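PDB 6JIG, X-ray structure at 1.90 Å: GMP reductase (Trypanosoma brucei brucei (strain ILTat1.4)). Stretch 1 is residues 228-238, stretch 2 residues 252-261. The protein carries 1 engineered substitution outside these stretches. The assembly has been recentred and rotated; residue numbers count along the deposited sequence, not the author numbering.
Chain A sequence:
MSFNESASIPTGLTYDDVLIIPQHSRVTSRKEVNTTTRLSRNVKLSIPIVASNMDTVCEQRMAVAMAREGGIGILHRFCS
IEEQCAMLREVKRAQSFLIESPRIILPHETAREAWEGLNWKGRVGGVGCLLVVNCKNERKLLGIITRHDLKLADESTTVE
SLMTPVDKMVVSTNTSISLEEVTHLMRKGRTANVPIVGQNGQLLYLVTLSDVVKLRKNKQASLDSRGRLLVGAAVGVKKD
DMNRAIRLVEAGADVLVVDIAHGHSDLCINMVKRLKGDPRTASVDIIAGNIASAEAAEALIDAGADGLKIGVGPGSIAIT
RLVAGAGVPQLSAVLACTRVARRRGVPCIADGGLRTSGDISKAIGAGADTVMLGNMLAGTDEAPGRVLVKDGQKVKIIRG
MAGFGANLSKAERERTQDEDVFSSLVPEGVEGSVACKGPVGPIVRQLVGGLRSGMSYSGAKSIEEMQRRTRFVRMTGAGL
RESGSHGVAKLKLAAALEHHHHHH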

# COMPACT_ATOMS: atom_id res chain seq x y z
N ARG A 228 10.11 -10.20 -51.87
CA ARG A 228 10.73 -9.88 -50.59
C ARG A 228 9.74 -9.13 -49.70
O ARG A 228 8.78 -8.53 -50.18
CB ARG A 228 11.99 -9.04 -50.78
CG ARG A 228 12.89 -9.50 -51.96
CD ARG A 228 13.99 -8.50 -52.19
NE ARG A 228 13.50 -7.18 -52.59
CZ ARG A 228 14.28 -6.12 -52.79
NH1 ARG A 228 15.60 -6.22 -52.65
NH2 ARG A 228 13.75 -4.96 -53.15
N LEU A 229 10.01 -9.13 -48.40
CA LEU A 229 9.10 -8.48 -47.45
C LEU A 229 9.07 -6.97 -47.63
O LEU A 229 10.10 -6.32 -47.83
CB LEU A 229 9.52 -8.82 -46.01
CG LEU A 229 9.39 -10.32 -45.68
CD1 LEU A 229 10.05 -10.64 -44.34
CD2 LEU A 229 7.93 -10.73 -45.68
N LEU A 230 7.86 -6.40 -47.57
CA LEU A 230 7.67 -4.96 -47.60
C LEU A 230 8.20 -4.32 -46.33
O LEU A 230 8.10 -4.89 -45.24
CB LEU A 230 6.19 -4.60 -47.74
CG LEU A 230 5.40 -4.62 -49.04
CD1 LEU A 230 4.05 -3.93 -48.76
CD2 LEU A 230 6.13 -3.94 -50.17
N VAL A 231 8.73 -3.11 -46.45
CA VAL A 231 9.23 -2.38 -45.29
C VAL A 231 9.35 -0.90 -45.64
O VAL A 231 9.75 -0.53 -46.75
CB VAL A 231 10.57 -2.97 -44.79
CG1 VAL A 231 11.67 -2.89 -45.89
CG2 VAL A 231 11.03 -2.29 -43.51
N GLY A 232 9.00 -0.04 -44.68
CA GLY A 232 9.17 1.39 -44.81
C GLY A 232 10.28 1.91 -43.91
O GLY A 232 10.85 1.20 -43.09
N ALA A 233 10.58 3.20 -44.09
CA ALA A 233 11.64 3.84 -43.33
C ALA A 233 11.30 5.30 -43.10
O ALA A 233 10.76 5.96 -44.00
CB ALA A 233 12.99 3.71 -44.05
N ALA A 234 11.60 5.80 -41.90
CA ALA A 234 11.35 7.18 -41.52
C ALA A 234 12.54 8.06 -41.87
O ALA A 234 13.69 7.62 -41.82
CB ALA A 234 11.07 7.29 -40.01
N VAL A 235 12.23 9.31 -42.23
CA VAL A 235 13.20 10.38 -42.42
C VAL A 235 12.66 11.64 -41.76
O VAL A 235 11.46 11.79 -41.53
CB VAL A 235 13.48 10.68 -43.91
CG1 VAL A 235 13.99 9.44 -44.62
CG2 VAL A 235 12.22 11.26 -44.58
N GLY A 236 13.57 12.57 -41.47
CA GLY A 236 13.23 13.88 -40.95
C GLY A 236 13.08 14.90 -42.06
O GLY A 236 12.77 14.57 -43.20
N VAL A 237 13.31 16.17 -41.71
CA VAL A 237 13.00 17.25 -42.64
C VAL A 237 14.22 18.15 -42.83
O VAL A 237 14.10 19.23 -43.41
CB VAL A 237 11.80 18.08 -42.16
CG1 VAL A 237 10.55 17.20 -42.07
CG2 VAL A 237 12.10 18.74 -40.81
N LYS A 238 15.37 17.72 -42.31
CA LYS A 238 16.58 18.52 -42.42
C LYS A 238 17.25 18.28 -43.77
O LYS A 238 16.90 17.37 -44.52
CB LYS A 238 17.54 18.19 -41.27
CG LYS A 238 17.11 18.74 -39.91
N GLY A 252 16.07 -0.26 -50.81
CA GLY A 252 14.89 -1.06 -51.06
C GLY A 252 13.63 -0.60 -50.35
O GLY A 252 12.60 -1.29 -50.43
N ALA A 253 13.69 0.54 -49.65
CA ALA A 253 12.51 1.07 -48.95
C ALA A 253 11.31 1.10 -49.89
O ALA A 253 11.39 1.61 -51.01
CB ALA A 253 12.79 2.49 -48.43
N ASP A 254 10.20 0.54 -49.43
CA ASP A 254 8.98 0.51 -50.22
C ASP A 254 8.13 1.76 -50.05
O ASP A 254 7.35 2.08 -50.94
CB ASP A 254 8.18 -0.74 -49.87
CG ASP A 254 8.93 -2.01 -50.20
OD1 ASP A 254 9.10 -2.25 -51.41
OD2 ASP A 254 9.37 -2.74 -49.27
N VAL A 255 8.26 2.44 -48.91
CA VAL A 255 7.65 3.74 -48.66
C VAL A 255 8.59 4.52 -47.76
O VAL A 255 9.38 3.94 -47.00
CB VAL A 255 6.25 3.66 -47.99
CG1 VAL A 255 5.24 3.01 -48.89
CG2 VAL A 255 6.32 2.92 -46.66
N LEU A 256 8.50 5.83 -47.85
CA LEU A 256 9.20 6.71 -46.92
C LEU A 256 8.16 7.40 -46.04
O LEU A 256 7.07 7.73 -46.49
CB LEU A 256 10.02 7.77 -47.65
CG LEU A 256 11.20 7.26 -48.47
CD1 LEU A 256 11.80 8.41 -49.25
CD2 LEU A 256 12.24 6.62 -47.56
N VAL A 257 8.53 7.64 -44.78
CA VAL A 257 7.64 8.32 -43.84
C VAL A 257 8.36 9.56 -43.33
O VAL A 257 9.31 9.45 -42.55
CB VAL A 257 7.22 7.41 -42.68
CG1 VAL A 257 6.27 8.17 -41.73
CG2 VAL A 257 6.59 6.11 -43.20
N VAL A 258 7.90 10.73 -43.76
CA VAL A 258 8.36 12.00 -43.20
C VAL A 258 7.69 12.16 -41.85
O VAL A 258 6.46 12.23 -41.77
CB VAL A 258 8.00 13.18 -44.12
CG1 VAL A 258 8.42 14.49 -43.47
CG2 VAL A 258 8.65 13.01 -45.46
N ASP A 259 8.48 12.24 -40.78
CA ASP A 259 7.92 12.13 -39.44
C ASP A 259 8.55 13.19 -38.54
O ASP A 259 9.72 13.08 -38.17
CB ASP A 259 8.14 10.73 -38.85
CG ASP A 259 7.27 10.48 -37.62
OD1 ASP A 259 6.61 11.43 -37.15
OD2 ASP A 259 7.25 9.35 -37.11
N ILE A 260 7.75 14.21 -38.20
CA ILE A 260 8.13 15.18 -37.19
C ILE A 260 6.91 15.47 -36.32
O ILE A 260 5.76 15.23 -36.72
CB ILE A 260 8.68 16.50 -37.78
CG1 ILE A 260 7.69 17.13 -38.76
CG2 ILE A 260 10.04 16.27 -38.45
CD1 ILE A 260 8.17 18.51 -39.20
N ALA A 261 7.16 15.95 -35.11
CA ALA A 261 6.07 16.12 -34.15
C ALA A 261 4.97 17.02 -34.70
O ALA A 261 3.78 16.72 -34.55
CB ALA A 261 6.62 16.69 -32.83

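Two neighbouring parallel strands of GMP reductase pair through their backbones, with 696 Å² of surface buried between the two stretches and 29° between the strand directions. Ahead of the strand, Arg228 directs its CA-to-CB bond toward stretch 2 but makes no close contact, and Leu229 turns its own away. Leu230 starts out sideways, yet the end of its side chain returns to the partner, where CD2 lies 3.4 Å from CG of Asp254.

Val231 and Asp254 close a small ring of two hydrogen bonds. The amide N of Val231 donates to OD2 of Asp254 (2.9 Å), and the amide N of Asp254 donates to O of Val231 (2.9 Å, 166° at the hydrogen). The carboxylate thus takes up a backbone NH just ahead of the Ala233 bonds, while the CA-to-CB bond of Val231 points away, although its CG1 stays 4.1 Å from OD2 of Asp254.

Gly232 lies beside Val255, with CA atoms 4.8 Å apart. Its bare CA approaches O of Val255 to 3.4 Å in a CA-H...O contact; an ideal CB here would sit 2.8 Å from CG2 of Val255, a clash, so the absence of a side chain makes room for that valine.

From Ala233 the ladder is regular. Ala233 N donates to O of Val255 (3.2 Å), and Ala233 O accepts from N of Val257 (2.9 Å), so this one residue bonds to the residues before and after its register partner, Leu256, as parallel pairing requires. Ala234, opposite Val257, makes no such bonds across the pair; its CA instead comes 3.2 Å from O of Val257, and its small methyl group shares a sheet face with the side chains of Val255 and Val257.

Val235 repeats the pattern two residues on: its N donates to O of Val257 (2.9 Å, 165°), and its O accepts from N of Asp259 (3.1 Å), spanning its register partner Val258. The same carbonyl O also lies 3.5 Å from CA of Val258. On the face shared with Ala233, Leu256 and Val258, Val235 packs CG2 against CG2 of Val258 at 4.1 Å and, more loosely, CG1 against CD2 of Leu256 at 4.4 Å.

Beyond the strand, Gly236 adds little, but Val237 points toward stretch 2 and extends the apolar contact: its CG1 touches both CG1 of Val258 (3.7 Å) and CG2 of Ile260 (3.8 Å). Lys238, modelled only as far as CG, is out of reach.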